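Local coordinates for uncharacterized protein (Bacteroides ovatus CL02T12C04, PDB 6PTM) that probably hydrolyses carrageenan oligosaccharides from the chain end, as an exo-acting glycoside hydrolase of family GH42, here without bound substrate, at residues 364-375 with 405-414; 493-501 with 547-558. All blocks are in the same frame, centred on the assembly; numbering follows the deposited sequence.

Contact 1 of 2, residues 364-375 with 405-414; sequences MAFNMDRVTEWF and RDSGIDLEAL. With EDO (1,2-ethanediol), chain C.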
# COMPACT_ATOMS: atom_id res chain seq x y z
N MET A 364 12.53 11.03 18.77
CA MET A 364 11.84 10.27 17.71
C MET A 364 10.32 10.44 17.87
O MET A 364 9.63 10.58 16.84
CB MET A 364 12.22 8.78 17.72
CG MET A 364 13.68 8.50 17.46
SD MET A 364 14.41 9.54 16.20
CE MET A 364 16.11 8.96 16.29
N ALA A 365 9.83 10.46 19.12
CA ALA A 365 8.40 10.61 19.46
C ALA A 365 7.94 12.01 19.04
O ALA A 365 6.90 12.13 18.37
CB ALA A 365 8.20 10.35 20.93
N PHE A 366 8.75 13.03 19.37
CA PHE A 366 8.51 14.43 18.97
C PHE A 366 8.50 14.49 17.44
O PHE A 366 7.60 15.14 16.88
CB PHE A 366 9.54 15.39 19.58
CG PHE A 366 9.61 16.69 18.81
CD1 PHE A 366 8.56 17.59 18.85
CD2 PHE A 366 10.68 16.98 17.98
CE1 PHE A 366 8.59 18.75 18.10
CE2 PHE A 366 10.72 18.16 17.24
CZ PHE A 366 9.67 19.04 17.31
N ASN A 367 9.48 13.86 16.77
CA ASN A 367 9.60 13.99 15.31
C ASN A 367 8.28 13.47 14.67
O ASN A 367 7.74 14.11 13.74
CB ASN A 367 10.85 13.28 14.78
CG ASN A 367 11.24 13.68 13.37
OD1 ASN A 367 11.06 14.84 12.99
ND2 ASN A 367 11.80 12.76 12.59
N MET A 368 7.77 12.34 15.16
CA MET A 368 6.48 11.81 14.69
C MET A 368 5.34 12.81 14.93
O MET A 368 4.61 13.10 13.95
CB MET A 368 6.15 10.50 15.38
CG MET A 368 6.88 9.31 14.80
SD MET A 368 6.33 7.89 15.78
CE MET A 368 7.39 6.61 15.12
N ASP A 369 5.22 13.31 16.16
CA ASP A 369 4.13 14.22 16.57
C ASP A 369 4.19 15.51 15.76
O ASP A 369 3.13 15.96 15.36
CB ASP A 369 4.10 14.41 18.09
CG ASP A 369 3.70 13.14 18.84
OD1 ASP A 369 3.34 12.15 18.15
OD2 ASP A 369 3.73 13.14 20.09
N ARG A 370 5.36 16.08 15.48
CA ARG A 370 5.38 17.37 14.76
C ARG A 370 5.09 17.12 13.29
O ARG A 370 4.61 18.03 12.60
CB ARG A 370 6.70 18.13 14.91
CG ARG A 370 7.92 17.40 14.36
CD ARG A 370 8.75 18.29 13.50
NE ARG A 370 9.88 17.55 12.96
CZ ARG A 370 10.81 18.08 12.17
NH1 ARG A 370 11.79 17.31 11.73
NH2 ARG A 370 10.79 19.37 11.86
N VAL A 371 5.43 15.94 12.79
CA VAL A 371 5.11 15.61 11.38
C VAL A 371 3.61 15.41 11.27
O VAL A 371 3.01 15.95 10.33
CB VAL A 371 5.93 14.41 10.87
CG1 VAL A 371 5.36 13.88 9.56
CG2 VAL A 371 7.40 14.79 10.74
N THR A 372 3.01 14.64 12.19
CA THR A 372 1.54 14.48 12.24
C THR A 372 0.87 15.87 12.26
O THR A 372 -0.10 16.10 11.48
CB THR A 372 1.14 13.61 13.44
OG1 THR A 372 1.74 12.31 13.35
CG2 THR A 372 -0.35 13.53 13.57
N GLU A 373 1.34 16.77 13.12
CA GLU A 373 0.77 18.15 13.25
C GLU A 373 0.88 18.90 11.90
O GLU A 373 -0.08 19.59 11.48
CB GLU A 373 1.43 18.89 14.41
CG GLU A 373 0.83 20.27 14.67
CD GLU A 373 1.28 21.37 13.72
OE1 GLU A 373 2.46 21.37 13.31
OE2 GLU A 373 0.44 22.25 13.42
N TRP A 374 2.00 18.73 11.20
CA TRP A 374 2.23 19.40 9.90
C TRP A 374 1.14 18.96 8.92
O TRP A 374 0.54 19.82 8.25
CB TRP A 374 3.65 19.09 9.44
CG TRP A 374 3.89 19.29 7.97
CD1 TRP A 374 4.13 18.33 7.02
CD2 TRP A 374 3.91 20.54 7.29
NE1 TRP A 374 4.32 18.90 5.80
CE2 TRP A 374 4.16 20.26 5.93
CE3 TRP A 374 3.74 21.87 7.70
CZ2 TRP A 374 4.28 21.27 4.98
CZ3 TRP A 374 3.88 22.86 6.76
CH2 TRP A 374 4.12 22.56 5.42
N PHE A 375 0.90 17.66 8.83
CA PHE A 375 -0.10 17.10 7.89
C PHE A 375 -1.50 17.49 8.34
O PHE A 375 -2.35 17.72 7.43
CB PHE A 375 0.10 15.60 7.71
CG PHE A 375 1.27 15.29 6.82
CD1 PHE A 375 1.30 15.75 5.52
CD2 PHE A 375 2.37 14.60 7.30
CE1 PHE A 375 2.38 15.48 4.71
CE2 PHE A 375 3.46 14.35 6.49
CZ PHE A 375 3.48 14.81 5.20
N ARG A 405 12.41 4.02 12.98
CA ARG A 405 11.36 4.93 13.50
C ARG A 405 11.89 6.35 13.66
O ARG A 405 11.28 7.09 14.43
CB ARG A 405 10.81 4.34 14.81
CG ARG A 405 9.91 3.13 14.63
CD ARG A 405 8.69 3.43 13.75
NE ARG A 405 7.77 2.30 13.72
CZ ARG A 405 7.94 1.20 12.99
NH1 ARG A 405 8.97 1.08 12.16
NH2 ARG A 405 7.05 0.23 13.11
N ASP A 406 12.92 6.76 12.89
CA ASP A 406 13.46 8.14 12.95
C ASP A 406 12.84 9.03 11.88
O ASP A 406 13.20 10.21 11.83
CB ASP A 406 14.98 8.13 12.87
CG ASP A 406 15.49 7.59 11.55
OD1 ASP A 406 15.16 6.41 11.24
OD2 ASP A 406 16.11 8.38 10.83
N SER A 407 11.95 8.52 11.02
CA SER A 407 11.43 9.26 9.85
C SER A 407 10.40 10.33 10.26
O SER A 407 10.08 11.16 9.41
CB SER A 407 10.76 8.32 8.86
OG SER A 407 9.65 7.70 9.48
N GLY A 408 9.83 10.24 11.46
CA GLY A 408 8.72 11.11 11.90
C GLY A 408 7.38 10.64 11.33
O GLY A 408 6.36 11.35 11.46
N ILE A 409 7.38 9.46 10.71
CA ILE A 409 6.17 8.86 10.13
C ILE A 409 5.54 7.91 11.14
O ILE A 409 6.12 6.80 11.42
CB ILE A 409 6.50 8.17 8.79
CG1 ILE A 409 7.04 9.19 7.79
CG2 ILE A 409 5.29 7.43 8.25
CD1 ILE A 409 6.17 10.42 7.55
N ASP A 410 4.37 8.32 11.62
CA ASP A 410 3.51 7.58 12.56
C ASP A 410 2.36 7.01 11.72
O ASP A 410 1.42 7.74 11.46
CB ASP A 410 3.06 8.49 13.70
CG ASP A 410 2.15 7.87 14.76
OD1 ASP A 410 1.58 6.77 14.51
OD2 ASP A 410 2.00 8.49 15.82
N LEU A 411 2.50 5.79 11.22
CA LEU A 411 1.53 5.24 10.23
C LEU A 411 0.12 5.24 10.85
O LEU A 411 -0.87 5.47 10.14
CB LEU A 411 1.95 3.82 9.80
CG LEU A 411 1.10 3.18 8.71
CD1 LEU A 411 0.94 4.09 7.52
CD2 LEU A 411 1.69 1.85 8.26
N GLU A 412 0.01 4.90 12.13
CA GLU A 412 -1.32 4.86 12.78
C GLU A 412 -1.93 6.26 12.73
O GLU A 412 -3.07 6.40 12.27
CB GLU A 412 -1.25 4.45 14.24
CG GLU A 412 -2.59 4.59 14.91
CD GLU A 412 -2.68 3.90 16.27
OE1 GLU A 412 -1.63 3.91 16.95
OE2 GLU A 412 -3.77 3.40 16.66
N ALA A 413 -1.19 7.27 13.17
CA ALA A 413 -1.76 8.63 13.31
C ALA A 413 -2.08 9.15 11.91
O ALA A 413 -3.17 9.70 11.71
CB ALA A 413 -0.84 9.54 14.09
N LEU A 414 -1.19 8.96 10.94
CA LEU A 414 -1.41 9.55 9.59
C LEU A 414 -2.57 8.81 8.93
O LEU A 414 -3.34 9.47 8.23
CB LEU A 414 -0.12 9.52 8.77
CG LEU A 414 1.01 10.34 9.36
CD1 LEU A 414 2.23 10.30 8.46
CD2 LEU A 414 0.60 11.78 9.59
C1 EDO C . 4.98 9.46 19.41
O1 EDO C . 3.60 9.69 19.35
C2 EDO C . 5.26 8.35 20.37
O2 EDO C . 5.09 8.70 21.73
O HOH W 1 10.53 9.68 14.41
O HOH W 2 2.16 11.29 15.88
O HOH W 3 3.63 11.12 11.54
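Met368 lies along Gly408 where the two backbones come nearest, Met368 CA to Gly408 CA 3.6 Å; Met368 CA gives a nearly straight CH...O contact to Gly408 O at 3.3 Å (170° at the hydrogen). The same oxygen touches Val371 CB. Beyond CG the Met368 chain is extended, SD against Asp410 CB and CE reaching Arg405 CD at 3.7 Å. Leu414 CD2 lies against Thr372 CA and Phe375 CD2, meeting the ring obliquely. Met364 SD lies beside Asp406 CB. Asn367 ND2 gives a weak, bent bond to Asp406 O (3.0 Å, 123°) and also bonds to Trp296 O; Arg370 NE and NH1 both grip its OD1. One water donates to Met364 O and Arg405 O and accepts weakly from Gly408 N; a second links Thr372 OG1, Gly408 O and Asp410 N; a third joins Thr372 OG1, Asp369 OD1 and Asp410 OD2, carboxylates whose like charges Lys570, salt-bridged to Asp410, probably offsets. Asp410 OD1 N-caps the next helix through Ala413 N. In the (beta/alpha)8 barrel expected of GH42, helices 358-385 and 411-417 precede strands 391-394 and 421-423, so the contact joins successive beta-alpha units, with helices 310-324, 448-460 and 570-575 packed around it.

Contact 2 of 2, residues 493-501 with 547-558; sequences YWLATIHGL and LNSVSDYIMSFQ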
# COMPACT_ATOMS: atom_id res chain seq x y z
N TYR A 493 -1.84 -7.81 -7.57
CA TYR A 493 -2.94 -6.83 -7.52
C TYR A 493 -4.10 -7.50 -6.80
O TYR A 493 -4.83 -6.86 -6.05
CB TYR A 493 -3.30 -6.28 -8.90
CG TYR A 493 -2.40 -5.14 -9.31
CD1 TYR A 493 -1.16 -5.40 -9.86
CD2 TYR A 493 -2.76 -3.83 -9.11
CE1 TYR A 493 -0.29 -4.38 -10.19
CE2 TYR A 493 -1.90 -2.79 -9.47
CZ TYR A 493 -0.65 -3.07 -9.99
OH TYR A 493 0.21 -2.07 -10.34
N TRP A 494 -4.27 -8.80 -7.03
CA TRP A 494 -5.39 -9.54 -6.41
C TRP A 494 -5.16 -9.55 -4.89
O TRP A 494 -6.09 -9.22 -4.10
CB TRP A 494 -5.47 -10.95 -7.02
CG TRP A 494 -6.68 -11.69 -6.54
CD1 TRP A 494 -6.83 -12.33 -5.36
CD2 TRP A 494 -7.93 -11.83 -7.24
NE1 TRP A 494 -8.08 -12.87 -5.27
CE2 TRP A 494 -8.77 -12.59 -6.41
CE3 TRP A 494 -8.39 -11.40 -8.48
CZ2 TRP A 494 -10.07 -12.90 -6.78
CZ3 TRP A 494 -9.67 -11.71 -8.85
CH2 TRP A 494 -10.51 -12.44 -8.01
N LEU A 495 -3.97 -9.97 -4.47
CA LEU A 495 -3.65 -10.10 -3.04
C LEU A 495 -3.77 -8.74 -2.35
O LEU A 495 -4.45 -8.64 -1.30
CB LEU A 495 -2.25 -10.72 -2.92
CG LEU A 495 -1.71 -10.90 -1.51
CD1 LEU A 495 -2.53 -11.90 -0.72
CD2 LEU A 495 -0.22 -11.27 -1.57
N ALA A 496 -3.19 -7.69 -2.93
CA ALA A 496 -3.24 -6.33 -2.35
C ALA A 496 -4.71 -5.91 -2.18
O ALA A 496 -5.07 -5.32 -1.12
CB ALA A 496 -2.48 -5.36 -3.20
N THR A 497 -5.55 -6.27 -3.15
CA THR A 497 -6.98 -5.90 -3.12
C THR A 497 -7.69 -6.68 -2.01
O THR A 497 -8.49 -6.07 -1.28
CB THR A 497 -7.65 -6.07 -4.49
OG1 THR A 497 -6.90 -5.29 -5.42
CG2 THR A 497 -9.08 -5.60 -4.39
N ILE A 498 -7.37 -7.96 -1.84
CA ILE A 498 -7.93 -8.75 -0.70
C ILE A 498 -7.61 -8.03 0.63
O ILE A 498 -8.47 -8.04 1.53
CB ILE A 498 -7.43 -10.20 -0.74
CG1 ILE A 498 -8.05 -10.95 -1.93
CG2 ILE A 498 -7.67 -10.88 0.60
CD1 ILE A 498 -9.54 -11.16 -1.87
N HIS A 499 -6.44 -7.40 0.75
CA HIS A 499 -5.97 -6.75 2.00
C HIS A 499 -6.40 -5.27 2.07
O HIS A 499 -5.93 -4.58 2.99
CB HIS A 499 -4.48 -6.98 2.13
CG HIS A 499 -4.10 -8.40 2.48
ND1 HIS A 499 -3.73 -8.76 3.77
CD2 HIS A 499 -4.06 -9.54 1.74
CE1 HIS A 499 -3.44 -10.04 3.81
NE2 HIS A 499 -3.64 -10.56 2.55
N GLY A 500 -7.19 -4.77 1.12
CA GLY A 500 -7.83 -3.45 1.25
C GLY A 500 -7.62 -2.50 0.08
O GLY A 500 -8.30 -1.49 0.04
N LEU A 501 -6.70 -2.78 -0.82
CA LEU A 501 -6.42 -1.84 -1.93
C LEU A 501 -7.67 -1.61 -2.78
O LEU A 501 -8.29 -2.59 -3.27
CB LEU A 501 -5.29 -2.41 -2.78
CG LEU A 501 -4.86 -1.55 -3.96
CD1 LEU A 501 -4.38 -0.18 -3.48
CD2 LEU A 501 -3.77 -2.30 -4.70
N LEU A 547 -11.76 -8.65 -10.66
CA LEU A 547 -12.14 -8.17 -9.31
C LEU A 547 -13.50 -7.43 -9.37
O LEU A 547 -14.35 -7.66 -8.51
CB LEU A 547 -11.03 -7.25 -8.78
CG LEU A 547 -9.70 -7.88 -8.44
CD1 LEU A 547 -8.66 -6.78 -8.34
CD2 LEU A 547 -9.80 -8.64 -7.13
N ASN A 548 -13.71 -6.55 -10.34
CA ASN A 548 -15.03 -5.88 -10.50
C ASN A 548 -16.15 -6.93 -10.57
O ASN A 548 -17.20 -6.71 -9.97
CB ASN A 548 -15.05 -4.93 -11.70
CG ASN A 548 -14.24 -3.68 -11.44
OD1 ASN A 548 -13.85 -3.41 -10.29
ND2 ASN A 548 -13.93 -2.95 -12.50
N SER A 549 -15.94 -8.02 -11.28
CA SER A 549 -16.98 -9.03 -11.60
C SER A 549 -17.38 -9.73 -10.30
O SER A 549 -18.51 -10.29 -10.25
CB SER A 549 -16.50 -10.02 -12.65
OG SER A 549 -15.64 -11.04 -12.13
N VAL A 550 -16.52 -9.71 -9.29
CA VAL A 550 -16.84 -10.35 -7.99
C VAL A 550 -16.69 -9.34 -6.84
O VAL A 550 -16.35 -9.76 -5.71
CB VAL A 550 -16.00 -11.61 -7.77
CG1 VAL A 550 -16.44 -12.71 -8.70
CG2 VAL A 550 -14.50 -11.39 -7.88
N SER A 551 -16.99 -8.07 -7.08
CA SER A 551 -16.57 -7.00 -6.15
C SER A 551 -17.31 -7.15 -4.82
O SER A 551 -16.77 -6.70 -3.80
CB SER A 551 -16.77 -5.61 -6.74
OG SER A 551 -18.14 -5.38 -7.02
N ASP A 552 -18.52 -7.72 -4.81
CA ASP A 552 -19.21 -7.96 -3.50
C ASP A 552 -18.40 -8.99 -2.69
O ASP A 552 -18.19 -8.77 -1.47
CB ASP A 552 -20.68 -8.34 -3.66
CG ASP A 552 -21.55 -7.18 -4.16
OD1 ASP A 552 -21.37 -5.96 -3.69
OD2 ASP A 552 -22.43 -7.48 -5.01
N TYR A 553 -17.93 -10.07 -3.32
CA TYR A 553 -17.08 -11.07 -2.64
C TYR A 553 -15.82 -10.36 -2.09
O TYR A 553 -15.45 -10.57 -0.93
CB TYR A 553 -16.72 -12.22 -3.58
CG TYR A 553 -17.86 -13.13 -3.97
CD1 TYR A 553 -19.07 -13.14 -3.29
CD2 TYR A 553 -17.70 -14.01 -5.04
CE1 TYR A 553 -20.08 -14.03 -3.64
CE2 TYR A 553 -18.70 -14.89 -5.41
CZ TYR A 553 -19.89 -14.90 -4.70
OH TYR A 553 -20.87 -15.78 -5.06
N ILE A 554 -15.20 -9.52 -2.92
CA ILE A 554 -13.92 -8.84 -2.61
C ILE A 554 -14.17 -7.93 -1.41
O ILE A 554 -13.39 -8.01 -0.40
CB ILE A 554 -13.35 -8.11 -3.84
CG1 ILE A 554 -13.02 -9.06 -4.99
CG2 ILE A 554 -12.14 -7.29 -3.44
CD1 ILE A 554 -12.09 -10.21 -4.62
N MET A 555 -15.27 -7.17 -1.41
CA MET A 555 -15.49 -6.28 -0.24
C MET A 555 -15.73 -7.16 0.99
O MET A 555 -15.25 -6.78 2.03
CB MET A 555 -16.64 -5.30 -0.43
CG MET A 555 -16.46 -4.35 -1.57
SD MET A 555 -14.90 -3.39 -1.48
CE MET A 555 -15.00 -2.79 0.20
N SER A 556 -16.42 -8.32 0.88
CA SER A 556 -16.62 -9.22 2.04
C SER A 556 -15.26 -9.72 2.56
O SER A 556 -15.03 -9.72 3.82
CB SER A 556 -17.54 -10.36 1.72
OG SER A 556 -18.85 -9.87 1.47
N PHE A 557 -14.35 -10.10 1.66
CA PHE A 557 -12.98 -10.51 2.09
C PHE A 557 -12.26 -9.33 2.76
O PHE A 557 -11.64 -9.58 3.79
CB PHE A 557 -12.14 -11.05 0.93
CG PHE A 557 -12.56 -12.41 0.45
CD1 PHE A 557 -12.47 -13.51 1.30
CD2 PHE A 557 -13.02 -12.60 -0.84
CE1 PHE A 557 -12.85 -14.78 0.86
CE2 PHE A 557 -13.35 -13.87 -1.28
CZ PHE A 557 -13.29 -14.95 -0.43
N GLN A 558 -12.35 -8.10 2.23
CA GLN A 558 -11.62 -6.93 2.81
C GLN A 558 -12.18 -6.65 4.21
O GLN A 558 -11.43 -6.27 5.13
CB GLN A 558 -11.78 -5.64 1.98
CG GLN A 558 -11.04 -5.60 0.65
CD GLN A 558 -11.13 -4.23 0.02
OE1 GLN A 558 -11.76 -3.31 0.59
NE2 GLN A 558 -10.46 -4.07 -1.12
O HOH W 4 -8.78 -8.75 4.26
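Gln558 reaches from helix 551-558 to the C-terminal end of helix 493-498. Its CB lies 4.1 Å from Ile498 O, and CG, set beside the backbone N (chi1 -72°), comes against Thr497 O. From there the chain runs extended: CD comes within 3.6 Å of Gly500 CA, and NE2 donates a 2.8 Å hydrogen bond to Thr497 O. The bond is bent (143° at the hydrogen), and the oxygen lies somewhat out of the amide plane. Thr497 O also accepts from Gly500 N, so this buried carbonyl takes two donors. Gly500, with positive phi, ends the helix in a Schellman motif, and the glutamine amide binds at that turn. A water lies within hydrogen-bonding distance of Ile498 O and Phe557 O.

Helix 486-498 leads into strand 503-506, which pairs with strand 466-471, as a helix of the (beta/alpha)8 barrel expected of GH42. Segments 493-498 and 551-558 run at 58° to each other, their axes 9.8 Å apart at closest approach. Leu547, near the end of the preceding helix 534-549, slides past Trp494 in the opposite direction, laying CD2 over one face of the indole in a CH-pi contact 3.6 Å from the centroid of the six-membered ring. Its other methyl, CD1, meets Thr497 OG1 tip to tip; that hydroxyl donates to Tyr493 O. Ile554 spreads its branches, CG2 against Thr497 CG2 at 3.6 Å and CD1 touching both Trp494 CZ2 and Ile498 CD1; it also packs on Phe171 of strand 168-175. Ile498 CD1 in turn lies against Phe557 CB, the two side chains pointing the same way. Val550 CG2 touches Trp494 CH2. Strand 765-772 of the four-stranded antiparallel sheet backs this cluster, Leu767 touching Trp494, Val550 and Phe557, while Trp494 NE1 bonds to Asn722 of the same sheet.

Contact 1 and contact 2 come in series along the chain, the first closing before the second opens. Their centres lie about 30 Å apart, on opposite sides of the chain's centre, and their nearest atoms are about 11 Å apart, so they do not touch. No helix is shared. Helices 358-385 and 411-417 of contact 1 and helix 486-498 of contact 2 precede strands 391-394, 421-423 and 503-506, and so probably belong to one (beta/alpha)8 barrel. Contact 1 joins barrel elements that also touch helix 570-575, while contact 2 joins helix 486-498 to helices 534-549 and 551-559, beside strand 168-175 and the antiparallel sheet of strands 707-715 and 765-772.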